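Local coordinates for pectate lyase (Bacillus subtilis, PDB 5AMV), which cleaves polygalacturonate by calcium-dependent elimination, releasing oligosaccharides that carry an unsaturated sugar at their non-reducing ends, at residues Ile235-Asn240 with Ile266-Asn271; Gln287-Asn292 with Lys317-Asn322; Tyr165-Asp170 with Arg217-His222. All blocks are in the same frame, centred on the assembly; numbering follows the deposited sequence. Where two conformers were deposited one is given.

Contact 1: residues Ile235-Asn240 with Ile266-Asn271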
loop_
_atom_site.group_PDB
_atom_site.type_symbol
_atom_site.label_atom_id
_atom_site.label_comp_id
_atom_site.label_asym_id
_atom_site.label_seq_id
_atom_site.Cartn_x
_atom_site.Cartn_y
_atom_site.Cartn_z
ATOM N N ILE A 235 13.258 1.753 -2.685
ATOM C CA ILE A 235 12.176 2.291 -1.868
ATOM C C ILE A 235 12.365 1.849 -0.431
ATOM O O ILE A 235 12.679 0.682 -0.176
ATOM C CB ILE A 235 10.832 1.702 -2.366
ATOM C CG1 ILE A 235 10.556 2.186 -3.801
ATOM C CG2 ILE A 235 9.645 2.076 -1.424
ATOM C CD1 ILE A 235 9.609 1.246 -4.586
ATOM N N THR A 236 12.165 2.766 0.509
ATOM C CA THR A 236 12.181 2.407 1.909
ATOM C C THR A 236 10.829 2.779 2.495
ATOM O O THR A 236 10.394 3.911 2.304
ATOM C CB THR A 236 13.292 3.150 2.660
ATOM O OG1 THR A 236 14.559 2.689 2.155
ATOM C CG2 THR A 236 13.241 2.889 4.184
ATOM N N MET A 237 10.171 1.848 3.213
ATOM C CA MET A 237 8.939 2.200 3.946
ATOM C C MET A 237 9.214 1.853 5.415
ATOM O O MET A 237 9.431 0.673 5.747
ATOM C CB MET A 237 7.739 1.410 3.437
ATOM C CG MET A 237 7.549 1.460 1.915
ATOM S SD MET A 237 5.936 0.745 1.529
ATOM C CE MET A 237 6.133 0.685 -0.261
ATOM N N SER A 238 9.231 2.885 6.267
ATOM C CA SER A 238 9.644 2.721 7.650
ATOM C C SER A 238 8.649 3.360 8.594
ATOM O O SER A 238 8.059 4.388 8.277
ATOM C CB SER A 238 11.052 3.319 7.877
ATOM O OG SER A 238 11.131 4.702 7.497
ATOM N N TYR A 239 8.477 2.748 9.768
ATOM C CA TYR A 239 7.671 3.338 10.857
ATOM C C TYR A 239 6.258 3.710 10.435
ATOM O O TYR A 239 5.692 4.700 10.948
ATOM C CB TYR A 239 8.418 4.547 11.475
ATOM C CG TYR A 239 9.674 4.144 12.231
ATOM C CD1 TYR A 239 9.573 3.615 13.526
ATOM C CD2 TYR A 239 10.935 4.241 11.638
ATOM C CE1 TYR A 239 10.705 3.214 14.230
ATOM C CE2 TYR A 239 12.071 3.843 12.334
ATOM C CZ TYR A 239 11.950 3.324 13.614
ATOM O OH TYR A 239 13.071 2.917 14.310
ATOM N N ASN A 240 5.666 2.920 9.523
ATOM C CA ASN A 240 4.285 3.173 9.194
ATOM C C ASN A 240 3.337 2.311 9.981
ATOM O O ASN A 240 3.750 1.247 10.468
ATOM C CB ASN A 240 4.033 2.999 7.693
ATOM C CG ASN A 240 4.944 3.859 6.849
ATOM O OD1 ASN A 240 4.809 5.090 6.805
ATOM N ND2 ASN A 240 5.882 3.212 6.165
ATOM N N ILE A 266 12.972 -3.019 -2.234
ATOM C CA ILE A 266 12.207 -2.312 -1.187
ATOM C C ILE A 266 12.669 -2.800 0.185
ATOM O O ILE A 266 12.808 -4.008 0.428
ATOM C CB ILE A 266 10.716 -2.596 -1.377
ATOM C CG1 ILE A 266 10.241 -2.081 -2.752
ATOM C CG2 ILE A 266 9.894 -1.930 -0.237
ATOM C CD1 ILE A 266 8.942 -2.779 -3.195
ATOM N N THR A 267 12.842 -1.859 1.099
ATOM C CA THR A 267 13.104 -2.178 2.493
ATOM C C THR A 267 11.907 -1.793 3.340
ATOM O O THR A 267 11.468 -0.654 3.291
ATOM C CB THR A 267 14.350 -1.426 3.005
ATOM O OG1 THR A 267 15.478 -1.810 2.212
ATOM C CG2 THR A 267 14.672 -1.707 4.488
ATOM N N LEU A 268 11.392 -2.757 4.096
ATOM C CA LEU A 268 10.316 -2.476 5.049
ATOM C C LEU A 268 10.837 -2.652 6.447
ATOM O O LEU A 268 11.205 -3.768 6.829
ATOM C CB LEU A 268 9.137 -3.455 4.875
ATOM C CG LEU A 268 8.539 -3.532 3.456
ATOM C CD1 LEU A 268 7.353 -4.462 3.476
ATOM C CD2 LEU A 268 8.058 -2.168 2.969
ATOM N N HIS A 269 10.861 -1.573 7.223
ATOM C CA HIS A 269 11.240 -1.772 8.627
ATOM C C HIS A 269 10.467 -0.943 9.623
ATOM O O HIS A 269 10.022 0.140 9.312
ATOM C CB HIS A 269 12.781 -1.639 8.800
ATOM C CG HIS A 269 13.308 -0.228 8.729
ATOM N ND1 HIS A 269 13.353 0.606 9.831
ATOM C CD2 HIS A 269 13.828 0.485 7.691
ATOM C CE1 HIS A 269 13.865 1.774 9.475
ATOM N NE2 HIS A 269 14.167 1.728 8.186
ATOM N N HIS A 270 10.354 -1.475 10.847
ATOM C CA HIS A 270 9.623 -0.846 11.953
ATOM C C HIS A 270 8.195 -0.444 11.613
ATOM O O HIS A 270 7.636 0.503 12.221
ATOM C CB HIS A 270 10.422 0.345 12.490
ATOM C CG HIS A 270 11.708 -0.042 13.150
ATOM N ND1 HIS A 270 12.914 -0.056 12.473
ATOM C CD2 HIS A 270 11.981 -0.424 14.418
ATOM C CE1 HIS A 270 13.878 -0.429 13.303
ATOM N NE2 HIS A 270 13.334 -0.678 14.485
ATOM N N ASN A 271 7.606 -1.156 10.662
ATOM C CA ASN A 271 6.180 -0.985 10.441
ATOM C C ASN A 271 5.304 -1.817 11.352
ATOM O O ASN A 271 5.682 -2.914 11.797
ATOM C CB ASN A 271 5.840 -1.295 9.000
ATOM C CG ASN A 271 6.636 -0.455 8.041
ATOM O OD1 ASN A 271 6.411 0.766 7.912
ATOM N ND2 ASN A 271 7.594 -1.094 7.340
#
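I235-S238 pairs in register with I266-H269 as neighbouring parallel strands of the pectate lyase beta-helix, each followed by a bend where the side-chain amides of two asparagines, N240 and N271, lie side by side. On the inward face, I235 and I266 lie side by side with the same rotamer, CB of I235 3.8 Å from CG1 of I266. Beyond them CD2 of L268 fits against CB of M237 (3.6 Å), and F251 of strand 247-251 packs on M237, I266 and L268. The other face is more polar. CG of H269 takes the crowded position between the backbone N and the carbonyl carbon (chi1 74°), which brings one face of its ring against CB of S238, offset toward the rim, a CH-pi contact with CB 3.7 Å from the centroid. OG of S238 turns elsewhere, to D197 and W195.

At the bend Y239 and H270 both adopt left-handed backbone angles, and their rings run nearly parallel (8°) but slid apart. It is CB of H270 that sits over the centre of the Y239 ring, 3.4 Å from the centroid. ND1 of H270 is hydrogen-bonded to ND1 of H269, and NE2 of H270 to D380. The amide planes of N240 and N271 differ by only 7°, and OD1 of N240 accepts from N of C199. OD1 of N271 accepts a hydrogen bond from the backbone N of N240 (2.8 Å), while ND2 of N271 reaches the M237 carbonyl from above the carbonyl plane (ND2 to O, 3.0 Å), an oxygen already hydrogen-bonded to N of H269.

Contact 2: residues Gln287-Asn292 with Lys317-Asn322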
loop_
_atom_site.group_PDB
_atom_site.type_symbol
_atom_site.label_atom_id
_atom_site.label_comp_id
_atom_site.label_asym_id
_atom_site.label_seq_id
_atom_site.Cartn_x
_atom_site.Cartn_y
_atom_site.Cartn_z
ATOM N N GLN A 287 13.887 -8.176 -4.467
ATOM C CA GLN A 287 14.772 -8.321 -3.311
ATOM C C GLN A 287 14.251 -7.380 -2.241
ATOM O O GLN A 287 14.571 -6.180 -2.243
ATOM C CB GLN A 287 16.202 -7.948 -3.725
ATOM C CG GLN A 287 16.826 -8.991 -4.675
ATOM C CD GLN A 287 18.186 -8.527 -5.209
ATOM O OE1 GLN A 287 18.808 -7.608 -4.662
ATOM N NE2 GLN A 287 18.688 -9.224 -6.252
ATOM N N VAL A 288 13.435 -7.952 -1.330
ATOM C CA VAL A 288 12.699 -7.132 -0.363
ATOM C C VAL A 288 13.234 -7.449 1.016
ATOM O O VAL A 288 13.158 -8.592 1.471
ATOM C CB VAL A 288 11.197 -7.390 -0.474
ATOM C CG1 VAL A 288 10.429 -6.520 0.550
ATOM C CG2 VAL A 288 10.718 -7.132 -1.897
ATOM N N HIS A 289 13.810 -6.435 1.665
ATOM C CA HIS A 289 14.361 -6.603 3.008
ATOM C C HIS A 289 13.265 -6.235 4.010
ATOM O O HIS A 289 12.821 -5.108 4.018
ATOM C CB HIS A 289 15.573 -5.680 3.206
ATOM C CG HIS A 289 16.327 -5.934 4.473
ATOM N ND1 HIS A 289 17.274 -5.058 4.944
ATOM C CD2 HIS A 289 16.306 -6.973 5.353
ATOM C CE1 HIS A 289 17.803 -5.536 6.061
ATOM N NE2 HIS A 289 17.253 -6.710 6.316
ATOM N N VAL A 290 12.870 -7.173 4.854
ATOM C CA VAL A 290 11.763 -7.026 5.789
ATOM C C VAL A 290 12.317 -7.201 7.203
ATOM O O VAL A 290 12.672 -8.313 7.601
ATOM C CB VAL A 290 10.702 -8.085 5.450
ATOM C CG1 VAL A 290 9.519 -8.099 6.501
ATOM C CG2 VAL A 290 10.217 -7.901 3.986
ATOM N N TYR A 291 12.480 -6.130 7.951
ATOM C CA TYR A 291 13.034 -6.318 9.307
ATOM C C TYR A 291 12.388 -5.470 10.381
ATOM O O TYR A 291 11.957 -4.329 10.137
ATOM C CB TYR A 291 14.581 -6.147 9.330
ATOM C CG TYR A 291 15.121 -4.722 9.224
ATOM C CD1 TYR A 291 15.354 -3.957 10.374
ATOM C CD2 TYR A 291 15.439 -4.168 7.988
ATOM C CE1 TYR A 291 15.855 -2.657 10.316
ATOM C CE2 TYR A 291 15.984 -2.832 7.919
ATOM C CZ TYR A 291 16.184 -2.123 9.077
ATOM O OH TYR A 291 16.722 -0.841 9.012
ATOM N N ASN A 292 12.369 -6.004 11.607
ATOM C CA ASN A 292 11.840 -5.243 12.743
ATOM C C ASN A 292 10.398 -4.740 12.557
ATOM O O ASN A 292 10.067 -3.651 13.039
ATOM C CB ASN A 292 12.745 -4.030 13.116
ATOM C CG ASN A 292 14.091 -4.414 13.714
ATOM O OD1 ASN A 292 14.979 -3.561 13.802
ATOM N ND2 ASN A 292 14.246 -5.685 14.149
ATOM N N LYS A 317 12.168 -12.704 -3.421
ATOM C CA LYS A 317 13.394 -12.840 -2.681
ATOM C C LYS A 317 13.329 -12.067 -1.368
ATOM O O LYS A 317 14.114 -11.161 -1.129
ATOM C CB LYS A 317 14.579 -12.418 -3.560
ATOM C CG LYS A 317 14.793 -13.370 -4.731
ATOM C CD LYS A 317 15.842 -12.842 -5.709
ATOM C CE LYS A 317 16.180 -13.969 -6.774
ATOM N NZ LYS A 317 15.009 -14.506 -7.486
ATOM N N ILE A 318 12.374 -12.430 -0.526
ATOM C CA ILE A 318 12.245 -11.749 0.768
ATOM C C ILE A 318 13.356 -12.212 1.710
ATOM O O ILE A 318 13.602 -13.440 1.872
ATOM C CB ILE A 318 10.863 -12.031 1.419
ATOM C CG1 ILE A 318 9.732 -11.482 0.528
ATOM C CG2 ILE A 318 10.833 -11.492 2.859
ATOM C CD1 ILE A 318 8.341 -11.942 0.940
ATOM N N TYR A 319 14.030 -11.234 2.305
ATOM C CA TYR A 319 15.048 -11.458 3.300
ATOM C C TYR A 319 14.575 -10.816 4.604
ATOM O O TYR A 319 14.551 -9.584 4.750
ATOM C CB TYR A 319 16.370 -10.860 2.801
ATOM C CG TYR A 319 17.605 -11.296 3.546
ATOM C CD1 TYR A 319 17.918 -10.749 4.788
ATOM C CD2 TYR A 319 18.465 -12.227 2.992
ATOM C CE1 TYR A 319 19.078 -11.138 5.533
ATOM C CE2 TYR A 319 19.622 -12.609 3.679
ATOM C CZ TYR A 319 19.934 -12.066 4.943
ATOM O OH TYR A 319 21.086 -12.447 5.612
ATOM N N ALA A 320 14.175 -11.674 5.545
ATOM C CA ALA A 320 13.488 -11.193 6.734
ATOM C C ALA A 320 14.333 -11.370 7.984
ATOM O O ALA A 320 14.946 -12.430 8.185
ATOM C CB ALA A 320 12.130 -11.909 6.875
ATOM N N GLN A 321 14.440 -10.308 8.785
ATOM C CA GLN A 321 15.178 -10.391 10.041
ATOM C C GLN A 321 14.422 -9.756 11.203
ATOM O O GLN A 321 13.967 -8.614 11.126
ATOM C CB GLN A 321 16.529 -9.659 9.940
ATOM C CG GLN A 321 17.482 -10.276 8.942
ATOM C CD GLN A 321 18.691 -9.421 8.744
ATOM O OE1 GLN A 321 18.616 -8.341 8.156
ATOM N NE2 GLN A 321 19.834 -9.884 9.254
ATOM N N ASN A 322 14.392 -10.475 12.322
ATOM C CA ASN A 322 13.899 -9.933 13.572
ATOM C C ASN A 322 12.512 -9.274 13.513
ATOM O O ASN A 322 12.333 -8.123 13.980
ATOM C CB ASN A 322 14.945 -9.045 14.243
ATOM C CG ASN A 322 16.187 -9.853 14.674
ATOM O OD1 ASN A 322 16.285 -11.066 14.363
ATOM N ND2 ASN A 322 17.074 -9.229 15.425
#
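The strands 287-291 and 317-321 run parallel, with axes 4.6 Å apart at closest approach and 17° between their directions, and backbone bonds alternate between the two: N of Y319 to O of V288, N of V290 to O of Y319, N of Q321 to O of V290. The side chains divide by face. V288, V290, I318 and A320 point to the inside, where CG2 of V290 meets CG2 of I318 at 3.8 Å and W310 and I312 of strand 310-312 pack against the layer.

On the opposite face H289 carries the main polar contact. Its CG is anti to the backbone N (chi1 -171°), and the ring reaches across to Q321, whose OE1 accepts a hydrogen bond from NE2 of H289 (2.8 Å). The donor lies in the plane of the Q321 amide carbonyl, and OE1 lies close to the plane of the imidazole. The same ring presents CD2 edge-on to the carbonyl O of Y319 (3.2 Å), while CD2 of Y291 lies over one of its faces, offset toward the rim. Aromatic stacking carries on to both sides, Y291 with H269 and Y319 with Y346.

After the strands, N292 and N322 both have left-handed backbone angles. ND2 of N292 donates to O of N322 at 3.1 Å, with that oxygen in the plane of its amide, and OD1 of N292 accepts from N of D380. In-register rungs with a lined-up aliphatic interior, an outer row of aromatic and polar side chains and asparagines at the bends are characteristic of the right-handed parallel beta-helix of polysaccharide lyase family 1.

Contact 3: residues Tyr165-Asp170 with Arg217-His222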
loop_
_atom_site.group_PDB
_atom_site.type_symbol
_atom_site.label_atom_id
_atom_site.label_comp_id
_atom_site.label_asym_id
_atom_site.label_seq_id
_atom_site.Cartn_x
_atom_site.Cartn_y
_atom_site.Cartn_z
ATOM N N TYR A 165 -16.386 3.381 -5.632
ATOM C CA TYR A 165 -17.820 3.131 -5.709
ATOM C C TYR A 165 -18.204 2.103 -6.792
ATOM O O TYR A 165 -19.335 1.648 -6.815
ATOM C CB TYR A 165 -18.598 4.410 -5.992
ATOM C CG TYR A 165 -18.686 5.332 -4.802
ATOM C CD1 TYR A 165 -19.448 4.963 -3.676
ATOM C CD2 TYR A 165 -18.000 6.549 -4.803
ATOM C CE1 TYR A 165 -19.523 5.814 -2.569
ATOM C CE2 TYR A 165 -18.062 7.394 -3.705
ATOM C CZ TYR A 165 -18.813 6.992 -2.606
ATOM O OH TYR A 165 -18.848 7.844 -1.524
ATOM N N PHE A 166 -17.278 1.737 -7.678
ATOM C CA PHE A 166 -17.669 0.945 -8.890
ATOM C C PHE A 166 -16.691 -0.208 -9.134
ATOM O O PHE A 166 -16.101 -0.303 -10.201
ATOM C CB PHE A 166 -17.736 1.858 -10.137
ATOM C CG PHE A 166 -18.549 3.104 -9.890
ATOM C CD1 PHE A 166 -19.977 3.029 -9.836
ATOM C CD2 PHE A 166 -17.912 4.310 -9.686
ATOM C CE1 PHE A 166 -20.725 4.202 -9.545
ATOM C CE2 PHE A 166 -18.666 5.490 -9.416
ATOM C CZ PHE A 166 -20.075 5.414 -9.318
ATOM N N PRO A 167 -16.564 -1.121 -8.153
ATOM C CA PRO A 167 -15.678 -2.264 -8.361
ATOM C C PRO A 167 -16.049 -3.059 -9.614
ATOM O O PRO A 167 -17.233 -3.229 -9.920
ATOM C CB PRO A 167 -15.937 -3.146 -7.117
ATOM C CG PRO A 167 -16.667 -2.349 -6.140
ATOM C CD PRO A 167 -17.237 -1.141 -6.847
ATOM N N GLN A 168 -15.014 -3.540 -10.306
ATOM C CA GLN A 168 -15.176 -4.332 -11.510
ATOM C C GLN A 168 -15.316 -5.819 -11.172
ATOM O O GLN A 168 -14.545 -6.332 -10.373
ATOM C CB GLN A 168 -13.978 -4.139 -12.407
ATOM C CG GLN A 168 -14.090 -4.825 -13.758
ATOM C CD GLN A 168 -12.762 -4.741 -14.514
ATOM O OE1 GLN A 168 -11.716 -5.075 -13.969
ATOM N NE2 GLN A 168 -12.801 -4.255 -15.741
ATOM N N TRP A 169 -16.278 -6.508 -11.782
ATOM C CA TRP A 169 -16.338 -7.963 -11.664
ATOM C C TRP A 169 -15.296 -8.606 -12.585
ATOM O O TRP A 169 -15.256 -8.313 -13.804
ATOM C CB TRP A 169 -17.760 -8.447 -12.018
ATOM C CG TRP A 169 -17.887 -9.958 -12.067
ATOM C CD1 TRP A 169 -18.314 -10.681 -13.142
ATOM C CD2 TRP A 169 -17.621 -10.898 -11.012
ATOM N NE1 TRP A 169 -18.333 -12.033 -12.827
ATOM C CE2 TRP A 169 -17.908 -12.199 -11.534
ATOM C CE3 TRP A 169 -17.195 -10.785 -9.677
ATOM C CZ2 TRP A 169 -17.802 -13.364 -10.766
ATOM C CZ3 TRP A 169 -17.080 -11.959 -8.897
ATOM C CH2 TRP A 169 -17.367 -13.237 -9.454
ATOM N N ASP A 170 -14.449 -9.447 -12.008
ATOM C CA ASP A 170 -13.473 -10.231 -12.791
ATOM C C ASP A 170 -13.696 -11.705 -12.499
ATOM O O ASP A 170 -13.222 -12.214 -11.489
ATOM C CB ASP A 170 -12.046 -9.853 -12.427
ATOM C CG ASP A 170 -11.016 -10.452 -13.405
ATOM O OD1 ASP A 170 -11.385 -11.344 -14.233
ATOM O OD2 ASP A 170 -9.838 -10.018 -13.360
ATOM N N ARG A 217 -19.178 -13.455 -3.745
ATOM C CA ARG A 217 -17.869 -12.831 -3.541
ATOM C C ARG A 217 -18.031 -11.426 -2.944
ATOM O O ARG A 217 -18.897 -10.656 -3.366
ATOM C CB ARG A 217 -17.049 -12.762 -4.851
ATOM C CG ARG A 217 -16.747 -14.107 -5.586
ATOM C CD ARG A 217 -15.819 -15.078 -4.790
ATOM N NE ARG A 217 -14.435 -14.614 -4.615
ATOM C CZ ARG A 217 -13.573 -15.161 -3.753
ATOM N NH1 ARG A 217 -13.949 -16.178 -2.986
ATOM N NH2 ARG A 217 -12.334 -14.700 -3.639
ATOM N N LYS A 218 -17.183 -11.111 -1.953
ATOM C CA LYS A 218 -17.150 -9.796 -1.283
ATOM C C LYS A 218 -17.170 -8.703 -2.333
ATOM O O LYS A 218 -16.323 -8.726 -3.217
ATOM C CB LYS A 218 -15.848 -9.643 -0.460
ATOM C CG LYS A 218 -15.800 -8.392 0.455
ATOM C CD LYS A 218 -14.349 -7.960 0.822
ATOM C CE LYS A 218 -13.839 -8.432 2.205
ATOM N NZ LYS A 218 -12.485 -7.797 2.662
ATOM N N TYR A 219 -18.079 -7.755 -2.199
ATOM C CA TYR A 219 -18.112 -6.586 -3.084
ATOM C C TYR A 219 -17.071 -5.586 -2.545
ATOM O O TYR A 219 -17.395 -4.690 -1.759
ATOM C CB TYR A 219 -19.505 -6.047 -3.104
ATOM C CG TYR A 219 -19.774 -4.958 -4.132
ATOM C CD1 TYR A 219 -19.526 -5.186 -5.490
ATOM C CD2 TYR A 219 -20.396 -3.768 -3.741
ATOM C CE1 TYR A 219 -19.824 -4.193 -6.447
ATOM C CE2 TYR A 219 -20.700 -2.779 -4.661
ATOM C CZ TYR A 219 -20.410 -2.985 -6.002
ATOM O OH TYR A 219 -20.744 -1.981 -6.878
ATOM N N GLN A 220 -15.844 -5.767 -3.026
ATOM C CA GLN A 220 -14.675 -5.101 -2.453
ATOM C C GLN A 220 -14.492 -3.671 -2.963
ATOM O O GLN A 220 -14.281 -3.464 -4.146
ATOM C CB GLN A 220 -13.425 -5.932 -2.709
ATOM C CG GLN A 220 -12.150 -5.320 -2.146
ATOM C CD GLN A 220 -12.185 -5.126 -0.618
ATOM O OE1 GLN A 220 -12.397 -4.035 -0.104
ATOM N NE2 GLN A 220 -11.983 -6.215 0.099
ATOM N N HIS A 221 -14.547 -2.704 -2.038
ATOM C CA HIS A 221 -14.389 -1.276 -2.374
ATOM C C HIS A 221 -12.970 -0.759 -2.210
ATOM O O HIS A 221 -12.672 0.373 -2.622
ATOM C CB HIS A 221 -15.307 -0.422 -1.496
ATOM C CG HIS A 221 -16.757 -0.687 -1.723
ATOM N ND1 HIS A 221 -17.428 -0.189 -2.818
ATOM C CD2 HIS A 221 -17.675 -1.386 -1.000
ATOM C CE1 HIS A 221 -18.692 -0.582 -2.778
ATOM N NE2 HIS A 221 -18.870 -1.316 -1.685
ATOM N N HIS A 222 -12.122 -1.522 -1.519
ATOM C CA HIS A 222 -10.715 -1.118 -1.369
ATOM C C HIS A 222 -9.773 -2.026 -2.101
ATOM O O HIS A 222 -10.091 -3.198 -2.348
ATOM C CB HIS A 222 -10.330 -1.213 0.117
ATOM C CG HIS A 222 -11.156 -0.335 0.989
ATOM N ND1 HIS A 222 -12.039 -0.832 1.918
ATOM C CD2 HIS A 222 -11.263 1.012 1.049
ATOM C CE1 HIS A 222 -12.642 0.173 2.530
ATOM N NE2 HIS A 222 -12.177 1.300 2.033
HETATM O O HOH W 1 -21.734 0.455 -7.842
HETATM O O HOH W 2 -19.605 -1.985 -9.357
#
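Beside the glycan pocket, in the loops that rise from the beta-helix, P167 packs on Y219 and W169 lies against R217, one of the pocket residues. The two segments run roughly antiparallel, with P167 the residue of 165-170 most covered by the other segment. CG of P167 lies over one face of the Y219 ring, offset toward the rim, a CH-pi contact 4.0 Å from the centroid, with the pyrrolidine crossing the phenol at about a right angle. Y219 is the centre of an inverse gamma turn, and its CG stands anti to the backbone N (chi1 -171°), which carries the ring out toward the proline.

CG of P167 also lies 3.3 Å from the backbone O of Q220, an oxygen that accepts a hydrogen bond from OG of S181. Nearby, ND1 of H221 is hydrogen-bonded to O of D164. At the other end of the contact, CG of R217 meets the edge of the W169 indole at CZ3 (4.0 Å). In the conformer described, NH2 of R217 is hydrogen-bonded to OD1 of N178 and makes a weak hydrogen bond to the bound galacturonate.

The Y219 hydroxyl is tied to the opposing backbone by two waters: one gives a hydrogen to O of Y165, the other to O of P167 at 2.7 Å, and each is also hydrogen-bonded to OH of Y219.

Together the three contacts show regular coil-to-coil pairing beside a loop contact at the glycan pocket. Along the chain contact 3 comes first, then contact 1, then contact 2. Contacts 1 and 2 together span four successive turns, with centres 10 Å apart, and share an edge: strand 266-274 pairs with 287-296, where N of L268 probably bonds to O of H289 at 2.8 Å. Four consecutive strands thus form one parallel surface. Contact 3 sits across the chain's centre, its own centre about 29 Å from that of contact 1 and 32 Å from that of contact 2, touching neither. There, loops take over from regular coils and contribute R217 to the pocket that holds the glycan.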